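Local coordinates for protein fimbrial structural subunit (Actinomyces naeslundii, PDB 3QDH) that forms the shaft of the type 2 fimbriae of this oral bacterium and mediates its interactions with streptococci and host cells during biofilm development, at residues G177-K189 with E201-T215. Sequence-based numbering, arbitrary orientation.
Sequences GLQGAQFQLYKAK and EGDPIAINGETTLTT
An antiparallel edge pairing, interrupted midway by an excursion of one partner, joins strand 182-188 to segment 201-215 in the C-terminal domain of the pilin; strand 245-254 flanks strand 182-188 on its other side. F183 and L213 form a hydrogen-bonded pair, with F183 N to L213 O at 2.8 Å and L213 N to F183 O at 2.9 Å. Beyond it T215 closes the pairing: with OG1 set between backbone N and carbonyl carbon (chi1 59°), its hydroxyl donates to a lone pair of L178 O at 2.7 Å and accepts a bent bond from A181 N, while T215 N reaches A181 O and T215 O receives G180 N almost straight. Side chain and backbone of this one residue together hold the loop that leads into the strand.

Toward the other end, residues 206-211 swing out, with a type I' turn from I207 to E210, and the pairing resumes where I205 N meets L185 O at 2.8 Å. On the inward side, L185 CD1 packs against L213 CD1 at 3.8 Å, and F183 brings a ring edge to T215 CG2; I221 of strand 220-230 adjoins F183, L213 and T215. The outward side is more polar. Q184 NE2 makes weak bonds to T211 O and T212 OG1, where the second segment returns to the strand, while its OE1 faces P204 CG. P204 CA sits over one face of the Y186 ring, offset toward the rim, and the two side chains run alongside each other; the ring edge meets G202 O in plane. At the far end K187 and E201 form a salt bridge, NZ to OE1 2.7 Å; a bend at chi4 (-66°) also lets NZ donate to A188 O. Such strand pairing, with hydrophobic residues turned into a sandwich core, is characteristic of the SpaA-like, CnaB-type fold of Gram-positive pilins.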
loop_
_atom_site.group_PDB
_atom_site.type_symbol
_atom_site.label_atom_id
_atom_site.label_comp_id
_atom_site.label_asym_id
_atom_site.label_seq_id
_atom_site.Cartn_x
_atom_site.Cartn_y
_atom_site.Cartn_z
ATOM N N GLY A 177 3.232 -26.099 22.959
ATOM C CA GLY A 177 3.445 -24.664 22.810
ATOM C C GLY A 177 3.579 -23.932 24.132
ATOM O O GLY A 177 2.922 -24.284 25.114
ATOM N N LEU A 178 4.425 -22.905 24.149
ATOM C CA LEU A 178 4.661 -22.106 25.353
ATOM C C LEU A 178 4.107 -20.683 25.227
ATOM O O LEU A 178 4.557 -19.893 24.382
ATOM C CB LEU A 178 6.155 -22.065 25.697
ATOM C CG LEU A 178 6.936 -23.380 25.801
ATOM C CD1 LEU A 178 8.395 -23.084 26.092
ATOM C CD2 LEU A 178 6.357 -24.304 26.869
ATOM N N GLN A 179 3.137 -20.378 26.089
ATOM C CA GLN A 179 2.480 -19.077 26.153
ATOM C C GLN A 179 3.365 -18.017 26.812
ATOM O O GLN A 179 4.181 -18.325 27.696
ATOM C CB GLN A 179 1.163 -19.218 26.928
ATOM C CG GLN A 179 0.221 -18.014 26.859
ATOM C CD GLN A 179 -1.146 -18.283 27.479
ATOM O OE1 GLN A 179 -1.382 -19.332 28.085
ATOM N NE2 GLN A 179 -2.057 -17.329 27.327
ATOM N N GLY A 180 3.206 -16.770 26.372
ATOM C CA GLY A 180 3.805 -15.625 27.047
ATOM C C GLY A 180 5.204 -15.261 26.600
ATOM O O GLY A 180 5.795 -14.322 27.128
ATOM N N ALA A 181 5.747 -16.009 25.642
ATOM C CA ALA A 181 7.018 -15.652 25.031
ATOM C C ALA A 181 6.816 -14.397 24.184
ATOM O O ALA A 181 5.779 -14.238 23.538
ATOM C CB ALA A 181 7.541 -16.794 24.181
ATOM N N GLN A 182 7.798 -13.503 24.206
ATOM C CA GLN A 182 7.677 -12.237 23.492
ATOM C C GLN A 182 8.751 -12.041 22.424
ATOM O O GLN A 182 9.927 -12.331 22.646
ATOM C CB GLN A 182 7.598 -11.055 24.465
ATOM C CG GLN A 182 6.256 -10.965 25.194
ATOM C CD GLN A 182 6.092 -9.701 26.022
ATOM O OE1 GLN A 182 7.040 -8.948 26.238
ATOM N NE2 GLN A 182 4.875 -9.467 26.495
ATOM N N PHE A 183 8.316 -11.551 21.263
ATOM C CA PHE A 183 9.176 -11.362 20.093
ATOM C C PHE A 183 8.958 -9.982 19.471
ATOM O O PHE A 183 7.931 -9.340 19.694
ATOM C CB PHE A 183 8.883 -12.427 19.023
ATOM C CG PHE A 183 9.288 -13.830 19.407
ATOM C CD1 PHE A 183 10.550 -14.321 19.078
ATOM C CD2 PHE A 183 8.392 -14.676 20.062
ATOM C CE1 PHE A 183 10.920 -15.629 19.415
ATOM C CE2 PHE A 183 8.753 -15.984 20.399
ATOM C CZ PHE A 183 10.016 -16.460 20.079
ATOM N N GLN A 184 9.945 -9.540 18.693
ATOM C CA GLN A 184 9.857 -8.313 17.905
ATOM C C GLN A 184 10.448 -8.572 16.517
ATOM O O GLN A 184 11.428 -9.308 16.383
ATOM C CB GLN A 184 10.601 -7.160 18.597
ATOM C CG GLN A 184 9.971 -6.700 19.916
ATOM C CD GLN A 184 10.430 -5.320 20.350
ATOM O OE1 GLN A 184 11.623 -5.012 20.350
ATOM N NE2 GLN A 184 9.475 -4.482 20.742
ATOM N N LEU A 185 9.839 -7.983 15.488
ATOM C CA LEU A 185 10.284 -8.174 14.105
ATOM C C LEU A 185 11.041 -6.966 13.563
ATOM O O LEU A 185 10.633 -5.821 13.770
ATOM C CB LEU A 185 9.099 -8.503 13.191
ATOM C CG LEU A 185 8.649 -9.964 13.127
ATOM C CD1 LEU A 185 7.192 -10.063 12.698
ATOM C CD2 LEU A 185 9.553 -10.788 12.204
ATOM N N TYR A 186 12.138 -7.241 12.861
ATOM C CA TYR A 186 12.977 -6.195 12.283
ATOM C C TYR A 186 13.187 -6.390 10.783
ATOM O O TYR A 186 13.159 -7.516 10.278
ATOM C CB TYR A 186 14.345 -6.149 12.980
ATOM C CG TYR A 186 14.332 -5.619 14.402
ATOM C CD1 TYR A 186 14.127 -6.477 15.488
ATOM C CD2 TYR A 186 14.550 -4.263 14.666
ATOM C CE1 TYR A 186 14.129 -5.998 16.799
ATOM C CE2 TYR A 186 14.550 -3.772 15.975
ATOM C CZ TYR A 186 14.340 -4.644 17.036
ATOM O OH TYR A 186 14.337 -4.163 18.331
ATOM N N LYS A 187 13.399 -5.278 10.085
ATOM C CA LYS A 187 13.882 -5.298 8.709
ATOM C C LYS A 187 15.301 -5.878 8.680
ATOM O O LYS A 187 16.130 -5.534 9.523
ATOM C CB LYS A 187 13.886 -3.874 8.142
ATOM C CG LYS A 187 14.470 -3.754 6.745
ATOM C CD LYS A 187 14.810 -2.314 6.405
ATOM C CE LYS A 187 15.550 -2.225 5.078
ATOM N NZ LYS A 187 16.895 -2.866 5.130
ATOM N N ALA A 188 15.564 -6.766 7.724
ATOM C CA ALA A 188 16.902 -7.327 7.516
ATOM C C ALA A 188 17.752 -6.399 6.647
ATOM O O ALA A 188 17.223 -5.697 5.781
ATOM C CB ALA A 188 16.807 -8.708 6.882
ATOM N N LYS A 189 19.065 -6.402 6.884
ATOM C CA LYS A 189 20.001 -5.560 6.129
ATOM C C LYS A 189 20.108 -6.044 4.685
ATOM O O LYS A 189 19.905 -5.270 3.750
ATOM C CB LYS A 189 21.379 -5.532 6.803
ATOM C CG LYS A 189 22.115 -4.192 6.681
ATOM C CD LYS A 189 23.586 -4.310 7.061
ATOM C CE LYS A 189 24.411 -4.932 5.930
ATOM N NZ LYS A 189 25.873 -4.987 6.240
ATOM N N GLU A 201 18.290 -3.897 11.033
ATOM C CA GLU A 201 18.322 -2.443 11.208
ATOM C C GLU A 201 16.914 -1.891 11.442
ATOM O O GLU A 201 15.918 -2.569 11.172
ATOM C CB GLU A 201 18.998 -1.744 10.013
ATOM C CG GLU A 201 18.173 -1.718 8.726
ATOM C CD GLU A 201 18.867 -0.991 7.586
ATOM O OE1 GLU A 201 18.781 -1.478 6.439
ATOM O OE2 GLU A 201 19.499 0.063 7.828
ATOM N N GLY A 202 16.844 -0.664 11.951
ATOM C CA GLY A 202 15.568 0.019 12.161
ATOM C C GLY A 202 14.891 -0.330 13.473
ATOM O O GLY A 202 15.427 -1.093 14.280
ATOM N N ASP A 203 13.710 0.244 13.684
ATOM C CA ASP A 203 12.902 -0.041 14.864
ATOM C C ASP A 203 11.999 -1.263 14.633
ATOM O O ASP A 203 11.821 -1.694 13.487
ATOM C CB ASP A 203 12.069 1.190 15.239
ATOM C CG ASP A 203 12.911 2.310 15.835
ATOM O OD1 ASP A 203 14.158 2.192 15.851
ATOM O OD2 ASP A 203 12.323 3.316 16.293
ATOM N N PRO A 204 11.443 -1.842 15.718
ATOM C CA PRO A 204 10.503 -2.958 15.587
ATOM C C PRO A 204 9.312 -2.643 14.676
ATOM O O PRO A 204 8.837 -1.504 14.639
ATOM C CB PRO A 204 10.023 -3.174 17.023
ATOM C CG PRO A 204 11.176 -2.751 17.855
ATOM C CD PRO A 204 11.798 -1.594 17.130
ATOM N N ILE A 205 8.843 -3.657 13.956
ATOM C CA ILE A 205 7.739 -3.510 13.011
ATOM C C ILE A 205 6.389 -3.685 13.706
ATOM O O ILE A 205 6.167 -4.671 14.416
ATOM C CB ILE A 205 7.881 -4.513 11.833
ATOM C CG1 ILE A 205 9.146 -4.204 11.027
ATOM C CG2 ILE A 205 6.650 -4.484 10.925
ATOM C CD1 ILE A 205 9.673 -5.368 10.224
ATOM N N ALA A 206 5.492 -2.724 13.498
ATOM C CA ALA A 206 4.145 -2.800 14.054
ATOM C C ALA A 206 3.277 -3.794 13.287
ATOM O O ALA A 206 3.106 -3.682 12.067
ATOM C CB ALA A 206 3.496 -1.422 14.086
ATOM N N ILE A 207 2.750 -4.777 14.014
ATOM C CA ILE A 207 1.809 -5.753 13.478
ATOM C C ILE A 207 0.440 -5.412 14.048
ATOM O O ILE A 207 0.210 -5.552 15.251
ATOM C CB ILE A 207 2.218 -7.209 13.851
ATOM C CG1 ILE A 207 3.617 -7.559 13.307
ATOM C CG2 ILE A 207 1.166 -8.221 13.398
ATOM C CD1 ILE A 207 3.829 -7.303 11.807
ATOM N N ASN A 208 -0.461 -4.948 13.182
ATOM C CA ASN A 208 -1.746 -4.386 13.611
ATOM C C ASN A 208 -1.595 -3.390 14.778
ATOM O O ASN A 208 -2.363 -3.421 15.745
ATOM C CB ASN A 208 -2.759 -5.498 13.941
ATOM C CG ASN A 208 -3.422 -6.088 12.696
ATOM O OD1 ASN A 208 -3.598 -7.304 12.593
ATOM N ND2 ASN A 208 -3.806 -5.226 11.755
ATOM N N GLY A 209 -0.585 -2.524 14.677
ATOM C CA GLY A 209 -0.353 -1.455 15.651
ATOM C C GLY A 209 0.486 -1.843 16.858
ATOM O O GLY A 209 0.881 -0.985 17.646
ATOM N N GLU A 210 0.765 -3.136 17.000
ATOM C CA GLU A 210 1.541 -3.639 18.126
ATOM C C GLU A 210 2.938 -4.067 17.677
ATOM O O GLU A 210 3.083 -4.830 16.715
ATOM C CB GLU A 210 0.805 -4.802 18.804
ATOM C CG GLU A 210 -0.655 -4.503 19.198
ATOM C CD GLU A 210 -0.799 -3.433 20.282
ATOM O OE1 GLU A 210 0.070 -3.355 21.183
ATOM O OE2 GLU A 210 -1.795 -2.673 20.237
ATOM N N THR A 211 3.959 -3.567 18.375
ATOM C CA THR A 211 5.362 -3.854 18.042
ATOM C C THR A 211 5.960 -4.989 18.877
ATOM O O THR A 211 7.108 -5.390 18.662
ATOM C CB THR A 211 6.264 -2.603 18.182
ATOM O OG1 THR A 211 6.204 -2.108 19.527
ATOM C CG2 THR A 211 5.838 -1.501 17.212
ATOM N N THR A 212 5.185 -5.493 19.836
ATOM C CA THR A 212 5.588 -6.655 20.626
ATOM C C THR A 212 4.597 -7.780 20.380
ATOM O O THR A 212 3.387 -7.584 20.485
ATOM C CB THR A 212 5.672 -6.335 22.135
ATOM O OG1 THR A 212 6.568 -5.239 22.338
ATOM C CG2 THR A 212 6.188 -7.537 22.917
ATOM N N LEU A 213 5.124 -8.951 20.041
ATOM C CA LEU A 213 4.300 -10.113 19.743
ATOM C C LEU A 213 4.403 -11.127 20.871
ATOM O O LEU A 213 5.500 -11.426 21.345
ATOM C CB LEU A 213 4.727 -10.741 18.413
ATOM C CG LEU A 213 4.803 -9.797 17.204
ATOM C CD1 LEU A 213 5.477 -10.478 16.024
ATOM C CD2 LEU A 213 3.425 -9.265 16.818
ATOM N N THR A 214 3.252 -11.644 21.291
ATOM C CA THR A 214 3.172 -12.586 22.408
ATOM C C THR A 214 2.504 -13.880 21.970
ATOM O O THR A 214 1.407 -13.860 21.399
ATOM C CB THR A 214 2.394 -11.975 23.598
ATOM O OG1 THR A 214 2.966 -10.706 23.937
ATOM C CG2 THR A 214 2.437 -12.899 24.828
ATOM N N THR A 215 3.181 -14.997 22.234
ATOM C CA THR A 215 2.660 -16.330 21.936
ATOM C C THR A 215 1.431 -16.641 22.785
ATOM O O THR A 215 1.389 -16.324 23.982
ATOM C CB THR A 215 3.722 -17.432 22.172
ATOM O OG1 THR A 215 4.157 -17.400 23.538
ATOM C CG2 THR A 215 4.926 -17.243 21.255
#